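Local structure of GTPase-activating protein BEM3 (Saccharomyces cerevisiae S288C, 6FSF) at residues R61-Y66 with L119-F124; P75-P80 with N101-S106. The protein stimulates GTP hydrolysis by CDC42 and, less efficiently, RHO1, and binds phosphatidylinositol 3-phosphate, this chain being its tandem PX and PH domains. All blocks are in the same frame, centred on the assembly; numbering follows the deposited sequence.

Interaction 1: R61-Y66 with L119-F124; sequences RELDVY and LKIAQF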
ATOM      1  N   ARG A  61      -5.085  -7.645  11.883  1.00 42.33           N
ATOM      2  CA  ARG A  61      -5.058  -8.929  12.575  1.00 53.05           C
ATOM      3  C   ARG A  61      -6.143  -9.012  13.638  1.00 56.93           C
ATOM      4  O   ARG A  61      -6.680 -10.096  13.894  1.00 55.94           O
ATOM      5  CB  ARG A  61      -3.684  -9.161  13.205  1.00 57.20           C
ATOM      6  CG  ARG A  61      -2.522  -9.049  12.235  1.00 63.36           C
ATOM      7  CD  ARG A  61      -1.211  -9.436  12.902  1.00 88.84           C
ATOM      8  NE  ARG A  61      -0.068  -9.232  12.016  1.00102.42           N
ATOM      9  CZ  ARG A  61       0.284 -10.069  11.047  1.00 90.90           C
ATOM     10  NH1 ARG A  61      -0.421 -11.170  10.832  1.00 78.11           N
ATOM     11  NH2 ARG A  61       1.339  -9.802  10.289  1.00 84.45           N
ATOM     12  N   GLU A  62      -6.479  -7.882  14.263  1.00 52.27           N
ATOM     13  CA  GLU A  62      -7.512  -7.874  15.294  1.00 52.34           C
ATOM     14  C   GLU A  62      -8.858  -8.306  14.728  1.00 55.67           C
ATOM     15  O   GLU A  62      -9.540  -9.163  15.304  1.00 54.10           O
ATOM     16  CB  GLU A  62      -7.610  -6.485  15.924  1.00 58.89           C
ATOM     17  CG  GLU A  62      -8.880  -6.261  16.725  1.00 74.19           C
ATOM     18  CD  GLU A  62      -8.824  -4.997  17.550  1.00 87.52           C
ATOM     19  OE1 GLU A  62      -8.002  -4.943  18.490  1.00 95.67           O
ATOM     20  OE2 GLU A  62      -9.590  -4.053  17.258  1.00 82.69           O
ATOM     21  N   LEU A  63      -9.264  -7.719  13.599  1.00 57.15           N
ATOM     22  CA  LEU A  63     -10.508  -8.141  12.962  1.00 58.59           C
ATOM     23  C   LEU A  63     -10.423  -9.592  12.505  1.00 58.73           C
ATOM     24  O   LEU A  63     -11.405 -10.340  12.601  1.00 60.79           O
ATOM     25  CB  LEU A  63     -10.834  -7.226  11.783  1.00 47.66           C
ATOM     26  CG  LEU A  63     -12.036  -7.664  10.942  1.00 56.49           C
ATOM     27  CD1 LEU A  63     -13.329  -7.532  11.733  1.00 58.36           C
ATOM     28  CD2 LEU A  63     -12.102  -6.877   9.646  1.00 55.34           C
ATOM     29  N   ASP A  64      -9.256 -10.003  12.006  1.00 46.00           N
ATOM     30  CA  ASP A  64      -9.057 -11.397  11.622  1.00 54.15           C
ATOM     31  C   ASP A  64      -9.236 -12.327  12.814  1.00 58.95           C
ATOM     32  O   ASP A  64      -9.895 -13.367  12.702  1.00 57.10           O
ATOM     33  CB  ASP A  64      -7.670 -11.575  11.005  1.00 54.02           C
ATOM     34  CG  ASP A  64      -7.422 -12.992  10.527  1.00 65.97           C
ATOM     35  OD1 ASP A  64      -8.029 -13.388   9.511  1.00 61.57           O
ATOM     36  OD2 ASP A  64      -6.616 -13.704  11.158  1.00 69.02           O
ATOM     37  N   VAL A  65      -8.666 -11.967  13.967  1.00 58.11           N
ATOM     38  CA  VAL A  65      -8.826 -12.789  15.164  1.00 56.95           C
ATOM     39  C   VAL A  65     -10.297 -12.902  15.540  1.00 59.10           C
ATOM     40  O   VAL A  65     -10.778 -13.981  15.909  1.00 64.96           O
ATOM     41  CB  VAL A  65      -7.985 -12.219  16.323  1.00 55.81           C
ATOM     42  CG1 VAL A  65      -8.379 -12.870  17.639  1.00 60.76           C
ATOM     43  CG2 VAL A  65      -6.500 -12.425  16.056  1.00 49.40           C
ATOM     44  N   TYR A  66     -11.038 -11.796  15.440  1.00 58.72           N
ATOM     45  CA  TYR A  66     -12.462 -11.829  15.756  1.00 62.67           C
ATOM     46  C   TYR A  66     -13.207 -12.791  14.841  1.00 63.60           C
ATOM     47  O   TYR A  66     -14.127 -13.492  15.279  1.00 60.21           O
ATOM     48  CB  TYR A  66     -13.058 -10.424  15.654  1.00 67.63           C
ATOM     49  CG  TYR A  66     -14.557 -10.373  15.876  1.00 75.10           C
ATOM     50  CD1 TYR A  66     -15.087 -10.203  17.148  1.00 79.55           C
ATOM     51  CD2 TYR A  66     -15.442 -10.494  14.811  1.00 75.65           C
ATOM     52  CE1 TYR A  66     -16.454 -10.158  17.352  1.00 81.11           C
ATOM     53  CE2 TYR A  66     -16.810 -10.454  15.006  1.00 81.56           C
ATOM     54  CZ  TYR A  66     -17.311 -10.285  16.279  1.00 83.02           C
ATOM     55  OH  TYR A  66     -18.673 -10.242  16.480  1.00 85.57           O
ATOM     56  N   LEU A 119     -21.713  -6.960  11.152  1.00 64.86           N
ATOM     57  CA  LEU A 119     -21.673  -5.600  11.674  1.00 71.34           C
ATOM     58  C   LEU A 119     -20.246  -5.180  12.004  1.00 76.05           C
ATOM     59  O   LEU A 119     -19.843  -4.047  11.715  1.00 75.44           O
ATOM     60  CB  LEU A 119     -22.568  -5.487  12.909  1.00 76.15           C
ATOM     61  CG  LEU A 119     -22.456  -4.187  13.710  1.00 80.44           C
ATOM     62  CD1 LEU A 119     -23.039  -3.009  12.938  1.00 76.56           C
ATOM     63  CD2 LEU A 119     -23.128  -4.338  15.064  1.00 84.36           C
ATOM     64  N   LYS A 120     -19.468  -6.083  12.607  1.00 73.92           N
ATOM     65  CA  LYS A 120     -18.088  -5.765  12.962  1.00 64.34           C
ATOM     66  C   LYS A 120     -17.268  -5.420  11.724  1.00 54.15           C
ATOM     67  O   LYS A 120     -16.467  -4.478  11.743  1.00 65.07           O
ATOM     68  CB  LYS A 120     -17.463  -6.940  13.713  1.00 67.67           C
ATOM     69  CG  LYS A 120     -16.198  -6.602  14.486  1.00 67.81           C
ATOM     70  CD  LYS A 120     -16.521  -5.863  15.776  1.00 77.85           C
ATOM     71  CE  LYS A 120     -15.266  -5.604  16.595  1.00 79.84           C
ATOM     72  NZ  LYS A 120     -15.570  -4.975  17.909  1.00 83.32           N
ATOM     73  N   ILE A 121     -17.453  -6.176  10.640  1.00 55.73           N
ATOM     74  CA  ILE A 121     -16.754  -5.876   9.393  1.00 48.26           C
ATOM     75  C   ILE A 121     -17.207  -4.531   8.842  1.00 55.54           C
ATOM     76  O   ILE A 121     -16.393  -3.736   8.353  1.00 54.46           O
ATOM     77  CB  ILE A 121     -16.977  -7.009   8.371  1.00 51.58           C
ATOM     78  CG1 ILE A 121     -16.476  -8.344   8.927  1.00 61.41           C
ATOM     79  CG2 ILE A 121     -16.286  -6.693   7.053  1.00 52.90           C
ATOM     80  CD1 ILE A 121     -16.712  -9.516   7.997  1.00 62.95           C
ATOM     81  N   ALA A 122     -18.511  -4.251   8.912  1.00 53.19           N
ATOM     82  CA  ALA A 122     -19.025  -2.976   8.422  1.00 57.69           C
ATOM     83  C   ALA A 122     -18.465  -1.814   9.231  1.00 54.50           C
ATOM     84  O   ALA A 122     -18.060  -0.791   8.669  1.00 56.96           O
ATOM     85  CB  ALA A 122     -20.552  -2.975   8.463  1.00 61.00           C
ATOM     86  N   GLN A 123     -18.435  -1.957  10.559  1.00 58.27           N
ATOM     87  CA  GLN A 123     -17.825  -0.933  11.401  1.00 62.47           C
ATOM     88  C   GLN A 123     -16.347  -0.769  11.080  1.00 61.14           C
ATOM     89  O   GLN A 123     -15.799   0.335  11.174  1.00 60.81           O
ATOM     90  CB  GLN A 123     -18.006  -1.287  12.874  1.00 71.34           C
ATOM     91  CG  GLN A 123     -19.447  -1.315  13.348  1.00 84.73           C
ATOM     92  CD  GLN A 123     -19.578  -1.853  14.760  1.00 98.12           C
ATOM     93  OE1 GLN A 123     -18.651  -2.467  15.295  1.00103.59           O
ATOM     94  NE2 GLN A 123     -20.732  -1.621  15.373  1.00104.48           N
ATOM     95  N   PHE A 124     -15.684  -1.862  10.701  1.00 56.16           N
ATOM     96  CA  PHE A 124     -14.263  -1.805  10.374  1.00 56.60           C
ATOM     97  C   PHE A 124     -13.999  -0.833   9.228  1.00 54.47           C
ATOM     98  O   PHE A 124     -13.165   0.072   9.347  1.00 51.68           O
ATOM     99  CB  PHE A 124     -13.764  -3.210  10.029  1.00 48.64           C
ATOM    100  CG  PHE A 124     -12.283  -3.308   9.810  1.00 54.07           C
ATOM    101  CD1 PHE A 124     -11.412  -3.352  10.887  1.00 53.79           C
ATOM    102  CD2 PHE A 124     -11.764  -3.382   8.529  1.00 54.32           C
ATOM    103  CE1 PHE A 124     -10.049  -3.451  10.689  1.00 49.60           C
ATOM    104  CE2 PHE A 124     -10.399  -3.482   8.324  1.00 64.07           C
ATOM    105  CZ  PHE A 124      -9.542  -3.518   9.406  1.00 59.16           C
TER
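L63 reaches from helix 57-70 into the face of helix 115-125, and its two methyls go to different neighbours. L63 CB stands above the CD1-CE1 side of the F124 ring, 4.0 Å from F124 CE1. CG, anti to the backbone N (chi1 174°), is carried out toward helix 115-125, where the methyls divide. L63 CD1 passes the aliphatic stem of K120, coming 4.1 Å from K120 CG, and also lies near I121 CG1. L63 CD2 settles over the same face of the F124 ring as CB: it is 3.6 Å from F124 CG and 3.7 Å from the ring centroid, 15° off the normal, a CH-pi contact displaced somewhat toward the rim. Leucine suits the place because its fork serves both sides at once. An alanine at F124 would probably leave L63 CD2 facing a gap where the ring had been and deprive K55 of its cation-pi partner.

One turn further along helix 57-70, Y66 meets K120. The lysine lays its methylenes, not its charge, on the ring: K120 CB is 3.8 Å from Y66 CE2, and K120 CG stands over the same ring's face, 4.1 Å from the centroid. The bend at chi2 turns the chain past CG, and NZ ends too far from the ring for more than a weak attraction. A long lysine thus gives an apolar stem to the contact while its charged end stays on the exposed side. Outside the two segments Y66 also stacks with H70 and touches N116 and V117.

No hydrogen bond joins the two segments. They run nearly antiparallel, at 171°, with axes 11.0 Å apart, a separation that large side chains can bridge. This is apolar helix-helix packing within the helical half of a PX domain, beside its small antiparallel sheet.

Interaction 2: P75-P80 with N101-S106; sequences PLPTLP and NQYYTS
Q102 O is gripped twice by S106, the serine whose CB rests against P77. The serine OG bonds to it at 3.0 Å, with a C=O...O angle of 158°, while the backbone N of S106 reaches Q102 O at 3.2 Å from the opposite face of the carbonyl plane. Turning its hydroxyl back on its own helix, this small residue offers a carbon to the loop: S106 CB is 3.6 Å from P77 CG.

P77 CG also lies 3.4 Å from Y103 O and 3.6 Å from Y103 CD1, so the compact proline ring can lie close against both the Y103 carbonyl and the base of its ring. P77 O lies at the ring edge, 3.6 Å from Y103 CE1. From another direction L79 covers a face: its CD2 is centred on the ring, 3.4 Å from the Y103 centroid and only 4° off the normal. With CG anti to the backbone N (chi1 176°), the Y103 ring is carried off the helix and runs across the loop, between P77 and L79.

Tyrosine adds a polar end, for Y103 OH is hydrogen-bonded to D64 OD1 on helix 57-70. The extended proline-rich loop, with the PxxP spacing known from PX domains, runs across helix 90-107, while L79 also touches V60 of helix 57-70 and N101 OD1 accepts a hydrogen bond from V23 N of strand 19-29.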
ATOM      1  N   PRO A  75     -14.619 -21.409   5.801  1.00 88.67           N
ATOM      2  CA  PRO A  75     -13.233 -21.150   5.391  1.00 85.34           C
ATOM      3  C   PRO A  75     -12.973 -19.665   5.185  1.00 78.18           C
ATOM      4  O   PRO A  75     -13.797 -18.942   4.620  1.00 81.52           O
ATOM      5  CB  PRO A  75     -13.095 -21.931   4.079  1.00 89.18           C
ATOM      6  CG  PRO A  75     -14.508 -22.122   3.595  1.00 96.50           C
ATOM      7  CD  PRO A  75     -15.345 -22.243   4.829  1.00 96.88           C
ATOM      8  N   LEU A  76     -11.811 -19.217   5.650  1.00 70.90           N
ATOM      9  CA  LEU A  76     -11.402 -17.822   5.595  1.00 72.16           C
ATOM     10  C   LEU A  76      -9.979 -17.713   5.067  1.00 69.52           C
ATOM     11  O   LEU A  76      -9.151 -18.594   5.317  1.00 74.55           O
ATOM     12  CB  LEU A  76     -11.487 -17.172   6.985  1.00 76.39           C
ATOM     13  CG  LEU A  76     -12.900 -16.957   7.540  1.00 71.33           C
ATOM     14  CD1 LEU A  76     -12.877 -16.788   9.049  1.00 72.66           C
ATOM     15  CD2 LEU A  76     -13.557 -15.754   6.880  1.00 68.76           C
ATOM     16  N   PRO A  77      -9.661 -16.639   4.346  1.00 74.44           N
ATOM     17  CA  PRO A  77      -8.314 -16.503   3.777  1.00 62.48           C
ATOM     18  C   PRO A  77      -7.277 -16.231   4.859  1.00 62.13           C
ATOM     19  O   PRO A  77      -7.586 -15.995   6.027  1.00 63.10           O
ATOM     20  CB  PRO A  77      -8.447 -15.318   2.819  1.00 66.08           C
ATOM     21  CG  PRO A  77      -9.582 -14.518   3.372  1.00 74.79           C
ATOM     22  CD  PRO A  77     -10.538 -15.519   3.962  1.00 73.27           C
ATOM     23  N   THR A  78      -6.016 -16.255   4.442  1.00 57.96           N
ATOM     24  CA  THR A  78      -4.880 -16.175   5.351  1.00 61.25           C
ATOM     25  C   THR A  78      -4.160 -14.843   5.182  1.00 57.57           C
ATOM     26  O   THR A  78      -3.879 -14.419   4.055  1.00 59.64           O
ATOM     27  CB  THR A  78      -3.914 -17.336   5.109  1.00 71.82           C
ATOM     28  OG1 THR A  78      -4.617 -18.573   5.270  1.00 85.12           O
ATOM     29  CG2 THR A  78      -2.755 -17.283   6.091  1.00 74.18           C
ATOM     30  N   LEU A  79      -3.863 -14.192   6.308  1.00 53.11           N
ATOM     31  CA  LEU A  79      -3.161 -12.922   6.289  1.00 47.86           C
ATOM     32  C   LEU A  79      -1.700 -13.120   5.895  1.00 49.29           C
ATOM     33  O   LEU A  79      -1.163 -14.225   5.994  1.00 54.96           O
ATOM     34  CB  LEU A  79      -3.241 -12.253   7.660  1.00 52.92           C
ATOM     35  CG  LEU A  79      -4.514 -11.473   7.987  1.00 58.50           C
ATOM     36  CD1 LEU A  79      -4.385 -10.808   9.348  1.00 52.98           C
ATOM     37  CD2 LEU A  79      -4.787 -10.437   6.910  1.00 63.77           C
ATOM     38  N   PRO A  80      -1.038 -12.062   5.427  1.00 48.21           N
ATOM     39  CA  PRO A  80       0.402 -12.160   5.174  1.00 49.10           C
ATOM     40  C   PRO A  80       1.166 -12.414   6.464  1.00 59.19           C
ATOM     41  O   PRO A  80       0.765 -11.982   7.547  1.00 55.13           O
ATOM     42  CB  PRO A  80       0.753 -10.797   4.568  1.00 47.27           C
ATOM     43  CG  PRO A  80      -0.368  -9.896   4.951  1.00 49.89           C
ATOM     44  CD  PRO A  80      -1.584 -10.764   4.995  1.00 51.49           C
ATOM     45  N   ASN A 101      -4.616  -7.999  -0.846  1.00 47.90           N
ATOM     46  CA  ASN A 101      -5.646  -7.873  -1.873  1.00 43.29           C
ATOM     47  C   ASN A 101      -6.465  -9.155  -1.987  1.00 49.29           C
ATOM     48  O   ASN A 101      -7.700  -9.117  -2.021  1.00 47.05           O
ATOM     49  CB  ASN A 101      -5.009  -7.518  -3.216  1.00 51.96           C
ATOM     50  CG  ASN A 101      -5.207  -6.063  -3.585  1.00 57.75           C
ATOM     51  OD1 ASN A 101      -6.274  -5.495  -3.359  1.00 55.12           O
ATOM     52  ND2 ASN A 101      -4.176  -5.452  -4.154  1.00 56.24           N
ATOM     53  N   GLN A 102      -5.786 -10.303  -2.050  1.00 48.18           N
ATOM     54  CA  GLN A 102      -6.485 -11.585  -2.076  1.00 49.45           C
ATOM     55  C   GLN A 102      -7.311 -11.788  -0.815  1.00 54.77           C
ATOM     56  O   GLN A 102      -8.419 -12.335  -0.869  1.00 58.20           O
ATOM     57  CB  GLN A 102      -5.481 -12.725  -2.234  1.00 51.43           C
ATOM     58  CG  GLN A 102      -4.772 -12.734  -3.566  1.00 58.46           C
ATOM     59  CD  GLN A 102      -5.744 -12.745  -4.723  1.00 59.49           C
ATOM     60  OE1 GLN A 102      -5.850 -11.771  -5.467  1.00 57.36           O
ATOM     61  NE2 GLN A 102      -6.462 -13.850  -4.882  1.00 47.68           N
ATOM     62  N   TYR A 103      -6.781 -11.359   0.331  1.00 49.80           N
ATOM     63  CA  TYR A 103      -7.459 -11.566   1.606  1.00 51.68           C
ATOM     64  C   TYR A 103      -8.796 -10.837   1.645  1.00 51.39           C
ATOM     65  O   TYR A 103      -9.841 -11.437   1.925  1.00 51.25           O
ATOM     66  CB  TYR A 103      -6.553 -11.102   2.747  1.00 52.28           C
ATOM     67  CG  TYR A 103      -7.183 -11.165   4.121  1.00 51.84           C
ATOM     68  CD1 TYR A 103      -7.134 -12.331   4.873  1.00 59.02           C
ATOM     69  CD2 TYR A 103      -7.806 -10.054   4.676  1.00 50.45           C
ATOM     70  CE1 TYR A 103      -7.699 -12.392   6.133  1.00 49.55           C
ATOM     71  CE2 TYR A 103      -8.374 -10.105   5.935  1.00 52.27           C
ATOM     72  CZ  TYR A 103      -8.316 -11.277   6.659  1.00 56.52           C
ATOM     73  OH  TYR A 103      -8.876 -11.335   7.915  1.00 54.95           O
ATOM     74  N   TYR A 104      -8.781  -9.532   1.369  1.00 42.42           N
ATOM     75  CA  TYR A 104      -9.998  -8.746   1.542  1.00 49.31           C
ATOM     76  C   TYR A 104     -10.976  -8.939   0.393  1.00 47.38           C
ATOM     77  O   TYR A 104     -12.178  -8.712   0.563  1.00 62.17           O
ATOM     78  CB  TYR A 104      -9.651  -7.272   1.717  1.00 50.85           C
ATOM     79  CG  TYR A 104      -9.242  -6.928   3.130  1.00 55.15           C
ATOM     80  CD1 TYR A 104     -10.122  -7.112   4.186  1.00 50.70           C
ATOM     81  CD2 TYR A 104      -7.983  -6.413   3.407  1.00 43.70           C
ATOM     82  CE1 TYR A 104      -9.759  -6.802   5.480  1.00 43.76           C
ATOM     83  CE2 TYR A 104      -7.608  -6.103   4.696  1.00 53.13           C
ATOM     84  CZ  TYR A 104      -8.501  -6.298   5.733  1.00 53.68           C
ATOM     85  OH  TYR A 104      -8.135  -5.985   7.025  1.00 55.02           O
ATOM     86  N   THR A 105     -10.491  -9.350  -0.778  1.00 42.60           N
ATOM     87  CA  THR A 105     -11.406  -9.752  -1.841  1.00 42.83           C
ATOM     88  C   THR A 105     -12.223 -10.963  -1.415  1.00 49.19           C
ATOM     89  O   THR A 105     -13.427 -11.040  -1.688  1.00 54.49           O
ATOM     90  CB  THR A 105     -10.631 -10.047  -3.131  1.00 52.22           C
ATOM     91  OG1 THR A 105     -10.026  -8.839  -3.615  1.00 53.42           O
ATOM     92  CG2 THR A 105     -11.553 -10.604  -4.205  1.00 51.14           C
ATOM     93  N   SER A 106     -11.587 -11.912  -0.727  1.00 48.98           N
ATOM     94  CA  SER A 106     -12.304 -13.094  -0.264  1.00 56.33           C
ATOM     95  C   SER A 106     -13.296 -12.743   0.839  1.00 56.86           C
ATOM     96  O   SER A 106     -14.403 -13.295   0.883  1.00 58.95           O
ATOM     97  CB  SER A 106     -11.306 -14.152   0.213  1.00 57.35           C
ATOM     98  OG  SER A 106     -10.412 -14.520  -0.823  1.00 59.45           O
TER

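How the interactions relate
The centres of interactions 1 and 2 lie 13 Å apart in the PX domain, on the same side of the chain's centre. In sequence, interaction 2 is nested inside the loop that interaction 1 closes: helix 57-70 comes first, then the proline-rich loop, helix 90-107 and helix 115-125. Helix 57-70 joins them, since L63 and Y66 turn to helix 115-125 while the D64-Y103 bond ties the same helix to interaction 2, and D64 CB packs on L79 CD1. F124 CE2 also touches Y104 OH. All three helices and the loop thus form one connected body beside the four-stranded sheet, separate from the seven-stranded PH domain sheet.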